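Local atomic coordinates of CrmK (Actinoalloteichus sp. WH1-2216-6, PDB entry 5I1W), a protein that probably uses covalently bound FAD to oxidise the hydroxymethyl group of a bipyridine alcohol, as an oxygen-dependent FAD-linked oxidoreductase. Residues K341-D346 with Y449-L454; Y404-T409 with R419-I424. All coordinates share one frame; numbering follows the deposited sequence.

Interactions 1 and 2 sit on the same antiparallel sheet, with their centres about 11 Å apart. Their strands are neighbours in it. Lys343 N probably bonds Tyr404 O at 2.8 Å, and Lys341 N probably bonds Val406 O at 3.0 Å. Helix 414-428 of interaction 2 also packs on the strand of interaction 1, where Ile421 CD1 comes within 3.4 Å of Lys341 O. Arg422 on that helix forms a salt bridge to Asp453, which belongs to interaction 1. Along the chain, interaction 2 is nested inside the loop closed by interaction 1. Both reach the bound bipyridine: interaction 1 through Tyr449 and Val342, interaction 2 through Met405.

Interaction 1: K341-D346 with Y449-L454; sequences KVKSAD and YPDIDL. With 67L (6-(hydroxymethyl)[2,2'-bipyridin]-4-ol), chain F; FAD (flavin-adenine dinucleotide), chain E.
Lys341 and Lys343 of strand 341-346 meet Asp451 and Asp453 of the segment 449-454 in a buried salt-bridge network. The strand belongs to the large antiparallel sheet of this berberine bridge enzyme-like fold; segment 449-454 runs from the flavin site, at Tyr449, out to the aspartates. Asp451 is the hub. Lys341 NZ reaches Asp451 OD1 at 2.7 Å, from 47° above the carboxylate plane. Asp453 N approaches Asp451 OD1 from the opposite face at 2.9 Å, closing an Asx turn. The other oxygen, Asp451 OD2, takes Lys343 NZ on its syn side at 2.7 Å. The Lys343 chain runs extended past Asp451 OD2, then bends at its last torsion (chi4 -99°). That bend also brings Lys343 NZ to the anti lone pair of Asp453 OD2, at 3.0 Å. Lys341 NZ also forms a longer salt bridge to Asp453 OD2. Asp451 OD1 and Asp453 OD2 are both acceptors and lie 3.1 Å apart; the two ammonium groups probably offset their repulsion. Glu67 is a further outside partner of Lys341. An alanine in place of Asp451 would probably leave both lysines short of a carboxylate partner and the turn without its side-chain acceptor. A water bridges Ser344 N and Asp451 OD2. At the flavin end, Ser344 CB lies in the plane of the Tyr449 ring, at its edge, 3.6 Å from Tyr449 CB. Ser344 OG bonds the backbone N of Tyr446, a residue that binds FAD. Tyr449 OH is hydrogen-bonded to Tyr138 OH and, at 2.8 Å, to the hydroxymethyl oxygen OAO of the bipyridine.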
loop_
_atom_site.group_PDB
_atom_site.type_symbol
_atom_site.label_atom_id
_atom_site.label_comp_id
_atom_site.label_asym_id
_atom_site.label_seq_id
_atom_site.Cartn_x
_atom_site.Cartn_y
_atom_site.Cartn_z
ATOM N N LYS A 341 15.370 -8.929 10.437
ATOM C CA LYS A 341 16.146 -10.101 10.159
ATOM C C LYS A 341 15.135 -11.206 9.795
ATOM O O LYS A 341 14.143 -11.373 10.481
ATOM C CB LYS A 341 17.006 -10.433 11.380
ATOM C CG LYS A 341 17.822 -11.709 11.288
ATOM C CD LYS A 341 19.046 -11.574 10.383
ATOM C CE LYS A 341 19.886 -12.856 10.390
ATOM N NZ LYS A 341 20.618 -13.038 9.094
ATOM N N VAL A 342 15.359 -11.907 8.689
ATOM C CA VAL A 342 14.506 -13.028 8.283
ATOM C C VAL A 342 15.300 -14.284 8.191
ATOM O O VAL A 342 16.523 -14.209 8.070
ATOM C CB VAL A 342 13.849 -12.791 6.939
ATOM C CG1 VAL A 342 13.028 -11.538 7.007
ATOM C CG2 VAL A 342 14.902 -12.666 5.845
ATOM N N LYS A 343 14.623 -15.444 8.301
ATOM C CA LYS A 343 15.243 -16.763 8.052
ATOM C C LYS A 343 14.239 -17.650 7.381
ATOM O O LYS A 343 13.055 -17.338 7.322
ATOM C CB LYS A 343 15.755 -17.437 9.345
ATOM C CG LYS A 343 16.827 -16.642 10.065
ATOM C CD LYS A 343 17.312 -17.312 11.318
ATOM C CE LYS A 343 18.579 -16.634 11.771
ATOM N NZ LYS A 343 19.829 -17.378 11.362
ATOM N N SER A 344 14.700 -18.796 6.929
ATOM C CA SER A 344 13.882 -19.635 6.110
ATOM C C SER A 344 14.262 -21.092 6.314
ATOM O O SER A 344 15.434 -21.418 6.593
ATOM C CB SER A 344 14.143 -19.200 4.640
ATOM O OG SER A 344 13.717 -20.140 3.684
ATOM N N ALA A 345 13.286 -21.972 6.185
ATOM C CA ALA A 345 13.518 -23.416 6.220
ATOM C C ALA A 345 12.321 -24.110 5.585
ATOM O O ALA A 345 11.154 -23.805 5.914
ATOM C CB ALA A 345 13.686 -23.910 7.657
ATOM N N ASP A 346 12.576 -25.014 4.662
ATOM C CA ASP A 346 11.511 -25.711 3.991
ATOM C C ASP A 346 11.395 -27.127 4.495
ATOM O O ASP A 346 12.397 -27.719 4.865
ATOM C CB ASP A 346 11.769 -25.706 2.512
ATOM C CG ASP A 346 11.684 -24.306 1.934
ATOM O OD1 ASP A 346 11.235 -23.381 2.693
ATOM O OD2 ASP A 346 12.076 -24.101 0.741
ATOM N N TYR A 449 14.543 -15.346 0.836
ATOM C CA TYR A 449 14.640 -15.054 2.283
ATOM C C TYR A 449 16.096 -15.275 2.770
ATOM O O TYR A 449 16.349 -16.096 3.641
ATOM C CB TYR A 449 13.733 -15.997 3.039
ATOM C CG TYR A 449 12.219 -15.988 2.681
ATOM C CD1 TYR A 449 11.560 -14.831 2.278
ATOM C CD2 TYR A 449 11.430 -17.151 2.856
ATOM C CE1 TYR A 449 10.202 -14.833 1.983
ATOM C CE2 TYR A 449 10.050 -17.159 2.600
ATOM C CZ TYR A 449 9.441 -15.998 2.152
ATOM O OH TYR A 449 8.072 -15.996 1.849
ATOM N N PRO A 450 17.072 -14.565 2.204
ATOM C CA PRO A 450 18.452 -15.018 2.465
ATOM C C PRO A 450 18.886 -14.656 3.855
ATOM O O PRO A 450 18.434 -13.641 4.404
ATOM C CB PRO A 450 19.267 -14.212 1.489
ATOM C CG PRO A 450 18.502 -12.937 1.358
ATOM C CD PRO A 450 17.057 -13.293 1.465
ATOM N N ASP A 451 19.817 -15.439 4.358
ATOM C CA ASP A 451 20.314 -15.315 5.706
ATOM C C ASP A 451 21.799 -15.622 5.726
ATOM O O ASP A 451 22.196 -16.767 5.560
ATOM C CB ASP A 451 19.547 -16.311 6.556
ATOM C CG ASP A 451 20.087 -16.443 7.965
ATOM O OD1 ASP A 451 20.951 -15.601 8.407
ATOM O OD2 ASP A 451 19.646 -17.434 8.627
ATOM N N ILE A 452 22.630 -14.620 5.967
ATOM C CA ILE A 452 24.085 -14.830 5.904
ATOM C C ILE A 452 24.637 -15.616 7.072
ATOM O O ILE A 452 25.765 -16.083 6.989
ATOM C CB ILE A 452 24.913 -13.509 5.831
ATOM C CG1 ILE A 452 24.758 -12.676 7.144
ATOM C CG2 ILE A 452 24.549 -12.765 4.563
ATOM C CD1 ILE A 452 25.531 -11.360 7.170
ATOM N N ASP A 453 23.876 -15.806 8.139
ATOM C CA ASP A 453 24.332 -16.720 9.179
ATOM C C ASP A 453 24.538 -18.122 8.643
ATOM O O ASP A 453 25.250 -18.871 9.280
ATOM C CB ASP A 453 23.376 -16.803 10.375
ATOM C CG ASP A 453 22.998 -15.423 10.941
ATOM O OD1 ASP A 453 23.897 -14.563 10.936
ATOM O OD2 ASP A 453 21.803 -15.181 11.358
ATOM N N LEU A 454 23.902 -18.512 7.523
ATOM C CA LEU A 454 24.172 -19.825 6.895
ATOM C C LEU A 454 25.629 -20.009 6.451
ATOM O O LEU A 454 26.077 -21.130 6.287
ATOM C CB LEU A 454 23.247 -20.156 5.723
ATOM C CG LEU A 454 21.742 -20.325 5.987
ATOM C CD1 LEU A 454 21.029 -20.917 4.772
ATOM C CD2 LEU A 454 21.476 -21.162 7.243
HETATM C CAC 67L F . 10.964 -9.324 4.280
HETATM C CAB 67L F . 12.265 -9.083 3.831
HETATM C CAA 67L F . 12.954 -10.043 3.101
HETATM C CAF 67L F . 12.325 -11.268 2.837
HETATM N NAE 67L F . 10.990 -11.516 3.317
HETATM C CAD 67L F . 10.339 -10.552 4.022
HETATM C CAG 67L F . 9.042 -10.812 4.442
HETATM N NAL 67L F . 8.457 -11.974 4.026
HETATM C CAH 67L F . 8.362 -9.924 5.270
HETATM C CAI 67L F . 7.084 -10.262 5.646
HETATM O OAM 67L F . 6.471 -9.385 6.451
HETATM C CAJ 67L F . 6.470 -11.457 5.215
HETATM C CAK 67L F . 7.198 -12.320 4.380
HETATM C CAN 67L F . 6.664 -13.535 3.897
HETATM O OAO 67L F . 6.814 -13.613 2.461
HETATM P PA FAD E . 15.709 -5.698 -4.177
HETATM O O1A FAD E . 16.196 -5.538 -2.758
HETATM O O2A FAD E . 15.728 -4.425 -4.966
HETATM O O5B FAD E . 16.573 -6.825 -4.868
HETATM C C5B FAD E . 16.756 -8.165 -4.381
HETATM C C4B FAD E . 17.986 -8.762 -5.057
HETATM O O4B FAD E . 17.704 -8.868 -6.489
HETATM C C3B FAD E . 19.201 -7.858 -4.911
HETATM O O3B FAD E . 20.377 -8.629 -4.899
HETATM C C2B FAD E . 19.165 -7.049 -6.208
HETATM O O2B FAD E . 20.424 -6.602 -6.629
HETATM C C1B FAD E . 18.575 -8.019 -7.194
HETATM N N9A FAD E . 17.766 -7.316 -8.185
HETATM C C8A FAD E . 16.711 -6.503 -8.007
HETATM N N7A FAD E . 16.351 -6.021 -9.211
HETATM C C5A FAD E . 17.118 -6.602 -10.146
HETATM C C6A FAD E . 17.208 -6.594 -11.617
HETATM N N6A FAD E . 16.356 -5.845 -12.281
HETATM N N1A FAD E . 18.138 -7.320 -12.238
HETATM C C2A FAD E . 18.995 -8.046 -11.508
HETATM N N3A FAD E . 18.954 -8.101 -10.168
HETATM C C4A FAD E . 18.048 -7.424 -9.483
HETATM N N1 FAD E . 8.883 -13.672 -1.693
HETATM C C2 FAD E . 8.021 -14.618 -2.165
HETATM O O2 FAD E . 8.430 -15.453 -2.991
HETATM N N3 FAD E . 6.743 -14.676 -1.758
HETATM C C4 FAD E . 6.246 -13.794 -0.884
HETATM O O4 FAD E . 5.053 -13.841 -0.533
HETATM C C4X FAD E . 7.102 -12.749 -0.336
HETATM N N5 FAD E . 6.667 -11.831 0.576
HETATM C C5X FAD E . 7.450 -10.768 0.881
HETATM C C6 FAD E . 6.940 -9.709 1.634
HETATM C C7 FAD E . 7.693 -8.581 1.978
HETATM C C7M FAD E . 7.091 -7.422 2.824
HETATM C C8 FAD E . 9.101 -8.580 1.490
HETATM C C8M FAD E . 9.984 -7.434 1.837
HETATM C C9 FAD E . 9.639 -9.629 0.769
HETATM C C9A FAD E . 8.868 -10.736 0.448
HETATM N N10 FAD E . 9.358 -11.799 -0.321
HETATM C C10 FAD E . 8.486 -12.753 -0.804
HETATM C "C1'" FAD E . 10.767 -11.965 -0.616
HETATM C "C2'" FAD E . 11.048 -11.277 -1.950
HETATM O "O2'" FAD E . 10.642 -12.138 -3.020
HETATM C "C3'" FAD E . 12.516 -10.899 -2.047
HETATM O "O3'" FAD E . 12.769 -9.944 -1.015
HETATM C "C4'" FAD E . 12.911 -10.316 -3.413
HETATM O "O4'" FAD E . 14.301 -10.640 -3.617
HETATM C "C5'" FAD E . 12.661 -8.807 -3.458
HETATM O "O5'" FAD E . 12.809 -8.331 -4.805
HETATM P P FAD E . 13.052 -6.763 -4.921
HETATM O O1P FAD E . 12.008 -6.081 -4.142
HETATM O O2P FAD E . 13.307 -6.381 -6.350
HETATM O O3P FAD E . 14.273 -6.362 -3.957
HETATM O O HOH W 1 18.368 -12.507 6.870
HETATM O O HOH W 2 17.857 -19.068 7.171
#

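Interaction 2: Y404-T409 with R419-I424; sequences YMVAWT and RWIREI. With 67L (6-(hydroxymethyl)[2,2'-bipyridin]-4-ol), chain F.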
loop_
_atom_site.group_PDB
_atom_site.type_symbol
_atom_site.label_atom_id
_atom_site.label_comp_id
_atom_site.label_asym_id
_atom_site.label_seq_id
_atom_site.Cartn_x
_atom_site.Cartn_y
_atom_site.Cartn_z
ATOM N N TYR A 404 11.024 -17.166 9.396
ATOM C CA TYR A 404 11.269 -16.606 10.737
ATOM C C TYR A 404 11.566 -15.156 10.508
ATOM O O TYR A 404 12.193 -14.786 9.480
ATOM C CB TYR A 404 12.452 -17.215 11.371
ATOM C CG TYR A 404 12.394 -18.683 11.607
ATOM C CD1 TYR A 404 12.376 -19.606 10.551
ATOM C CD2 TYR A 404 12.399 -19.163 12.915
ATOM C CE1 TYR A 404 12.339 -20.957 10.796
ATOM C CE2 TYR A 404 12.374 -20.505 13.150
ATOM C CZ TYR A 404 12.335 -21.383 12.107
ATOM O OH TYR A 404 12.281 -22.691 12.426
ATOM N N MET A 405 11.083 -14.323 11.411
ATOM C CA MET A 405 11.269 -12.874 11.294
ATOM C C MET A 405 11.192 -12.167 12.631
ATOM O O MET A 405 10.343 -12.492 13.440
ATOM C CB MET A 405 10.262 -12.217 10.354
ATOM C CG MET A 405 10.484 -10.706 10.284
ATOM S SD MET A 405 9.987 -9.832 8.795
ATOM C CE MET A 405 8.218 -9.681 9.018
ATOM N N VAL A 406 12.097 -11.206 12.813
ATOM C CA VAL A 406 11.988 -10.147 13.819
ATOM C C VAL A 406 12.144 -8.805 13.120
ATOM O O VAL A 406 12.928 -8.653 12.205
ATOM C CB VAL A 406 13.006 -10.280 14.954
ATOM C CG1 VAL A 406 12.616 -11.419 15.840
ATOM C CG2 VAL A 406 14.408 -10.553 14.435
ATOM N N ALA A 407 11.326 -7.871 13.555
ATOM C CA ALA A 407 11.263 -6.513 13.044
ATOM C C ALA A 407 11.258 -5.591 14.230
ATOM O O ALA A 407 10.544 -5.841 15.202
ATOM C CB ALA A 407 10.001 -6.326 12.228
ATOM N N TRP A 408 12.067 -4.547 14.194
ATOM C CA TRP A 408 12.088 -3.587 15.312
ATOM C C TRP A 408 12.501 -2.225 14.763
ATOM O O TRP A 408 12.831 -2.118 13.552
ATOM C CB TRP A 408 13.044 -4.072 16.424
ATOM C CG TRP A 408 14.547 -4.086 16.043
ATOM C CD1 TRP A 408 15.491 -3.152 16.370
ATOM C CD2 TRP A 408 15.216 -5.053 15.243
ATOM N NE1 TRP A 408 16.711 -3.513 15.867
ATOM C CE2 TRP A 408 16.564 -4.688 15.175
ATOM C CE3 TRP A 408 14.822 -6.243 14.645
ATOM C CZ2 TRP A 408 17.493 -5.435 14.471
ATOM C CZ3 TRP A 408 15.739 -6.974 13.963
ATOM C CH2 TRP A 408 17.057 -6.566 13.860
ATOM N N THR A 409 12.535 -1.201 15.624
ATOM C CA THR A 409 12.867 0.156 15.166
ATOM C C THR A 409 14.100 0.774 15.796
ATOM O O THR A 409 14.724 1.674 15.206
ATOM C CB THR A 409 11.716 1.109 15.410
ATOM O OG1 THR A 409 11.355 1.026 16.776
ATOM C CG2 THR A 409 10.505 0.737 14.579
ATOM N N ARG A 419 19.943 -12.088 18.449
ATOM C CA ARG A 419 20.121 -13.213 19.338
ATOM C C ARG A 419 18.877 -14.077 19.421
ATOM O O ARG A 419 18.972 -15.306 19.396
ATOM C CB ARG A 419 20.508 -12.723 20.733
ATOM C CG ARG A 419 20.928 -13.827 21.688
ATOM C CD ARG A 419 21.724 -13.327 22.912
ATOM N NE ARG A 419 20.913 -12.463 23.798
ATOM C CZ ARG A 419 21.073 -11.139 23.963
ATOM N NH1 ARG A 419 22.045 -10.469 23.332
ATOM N NH2 ARG A 419 20.251 -10.467 24.777
ATOM N N TRP A 420 17.702 -13.450 19.492
ATOM C CA TRP A 420 16.467 -14.187 19.652
ATOM C C TRP A 420 16.191 -15.007 18.402
ATOM O O TRP A 420 15.895 -16.199 18.520
ATOM C CB TRP A 420 15.295 -13.261 19.950
ATOM C CG TRP A 420 14.031 -14.021 20.099
ATOM C CD1 TRP A 420 13.549 -14.565 21.239
ATOM C CD2 TRP A 420 13.124 -14.417 19.049
ATOM N NE1 TRP A 420 12.410 -15.276 20.972
ATOM C CE2 TRP A 420 12.123 -15.189 19.637
ATOM C CE3 TRP A 420 13.072 -14.191 17.674
ATOM C CZ2 TRP A 420 11.068 -15.732 18.902
ATOM C CZ3 TRP A 420 12.005 -14.710 16.948
ATOM C CH2 TRP A 420 11.036 -15.487 17.552
ATOM N N ILE A 421 16.295 -14.400 17.215
ATOM C CA ILE A 421 15.984 -15.133 15.982
ATOM C C ILE A 421 17.033 -16.219 15.739
ATOM O O ILE A 421 16.683 -17.359 15.450
ATOM C CB ILE A 421 15.749 -14.194 14.787
ATOM C CG1 ILE A 421 15.137 -14.962 13.621
ATOM C CG2 ILE A 421 17.030 -13.515 14.338
ATOM C CD1 ILE A 421 14.585 -14.075 12.532
ATOM N N ARG A 422 18.319 -15.920 15.945
ATOM C CA ARG A 422 19.360 -16.950 15.776
ATOM C C ARG A 422 19.242 -18.169 16.678
ATOM O O ARG A 422 19.411 -19.307 16.226
ATOM C CB ARG A 422 20.735 -16.342 15.984
ATOM C CG ARG A 422 21.176 -15.523 14.794
ATOM C CD ARG A 422 22.336 -14.644 15.154
ATOM N NE ARG A 422 22.731 -13.881 13.998
ATOM C CZ ARG A 422 23.559 -12.850 14.031
ATOM N NH1 ARG A 422 24.061 -12.431 15.193
ATOM N NH2 ARG A 422 23.857 -12.216 12.892
ATOM N N GLU A 423 18.946 -17.912 17.952
ATOM C CA GLU A 423 18.778 -18.958 18.921
ATOM C C GLU A 423 17.586 -19.860 18.626
ATOM O O GLU A 423 17.737 -21.071 18.638
ATOM C CB GLU A 423 18.690 -18.385 20.349
ATOM C CG GLU A 423 20.048 -18.064 20.956
ATOM C CD GLU A 423 19.956 -17.456 22.374
ATOM O OE1 GLU A 423 18.883 -17.577 23.024
ATOM O OE2 GLU A 423 20.956 -16.858 22.856
ATOM N N ILE A 424 16.409 -19.290 18.361
ATOM C CA ILE A 424 15.254 -20.122 18.064
ATOM C C ILE A 424 15.544 -20.969 16.809
ATOM O O ILE A 424 15.257 -22.181 16.793
ATOM C CB ILE A 424 13.908 -19.315 17.986
ATOM C CG1 ILE A 424 12.733 -20.265 17.943
ATOM C CG2 ILE A 424 13.794 -18.409 16.738
ATOM C CD1 ILE A 424 11.393 -19.560 17.850
HETATM C CAC 67L F . 10.964 -9.324 4.280
HETATM C CAB 67L F . 12.265 -9.083 3.831
HETATM C CAA 67L F . 12.954 -10.043 3.101
HETATM C CAF 67L F . 12.325 -11.268 2.837
HETATM N NAE 67L F . 10.990 -11.516 3.317
HETATM C CAD 67L F . 10.339 -10.552 4.022
HETATM C CAG 67L F . 9.042 -10.812 4.442
HETATM N NAL 67L F . 8.457 -11.974 4.026
HETATM C CAH 67L F . 8.362 -9.924 5.270
HETATM C CAI 67L F . 7.084 -10.262 5.646
HETATM O OAM 67L F . 6.471 -9.385 6.451
HETATM C CAJ 67L F . 6.470 -11.457 5.215
HETATM C CAK 67L F . 7.198 -12.320 4.380
HETATM C CAN 67L F . 6.664 -13.535 3.897
HETATM O OAO 67L F . 6.814 -13.613 2.461
#
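Val406 places CG1 anti to its carbonyl carbon (chi1 -73°), which sends its two methyls to different helix residues. Val406 CG1 meets the six-membered part of the Trp420 indole, 3.4 Å from Trp420 CE3. Val406 CG2 lies against the branch point of Ile421, 3.9 Å from Ile421 CB. Ile421 has CG1 anti to its own backbone N (chi1 -168°) and continues extended. This carries its CD1 methyl down onto the strand backbone, 3.7 Å from Met405 N. The same methyl touches Tyr404 CB at 4.0 Å. One turn further along the helix, Ile424 CG2 comes to the edge of the Tyr404 ring, 4.1 Å from Tyr404 CD2. Ile424 CG2 also lies over one face of the Trp420 ring, offset toward its rim, and bridges the two aromatic residues. The arrangement is a strand followed by a helix that turns back and packs on the face of the antiparallel sheet. The segment axes are 8.6 Å apart at closest approach, and their directions are 172° apart. Contact between the two segments is apolar. The aromatic residues have further partners: Trp420 NE1 bonds His362 O, the Trp420 ring stacks with Tyr368, and the Tyr404 ring meets Tyr425 edge-to-face. Met405 alternates with Tyr404 and Val406, and its CB points away from the helix. Its chain runs out on the pocket side of the sheet. There Met405 SD passes 3.9 Å from carbon CAH of the bipyridine, and Met405 CE comes 3.1 Å from the ring hydroxyl oxygen OAM.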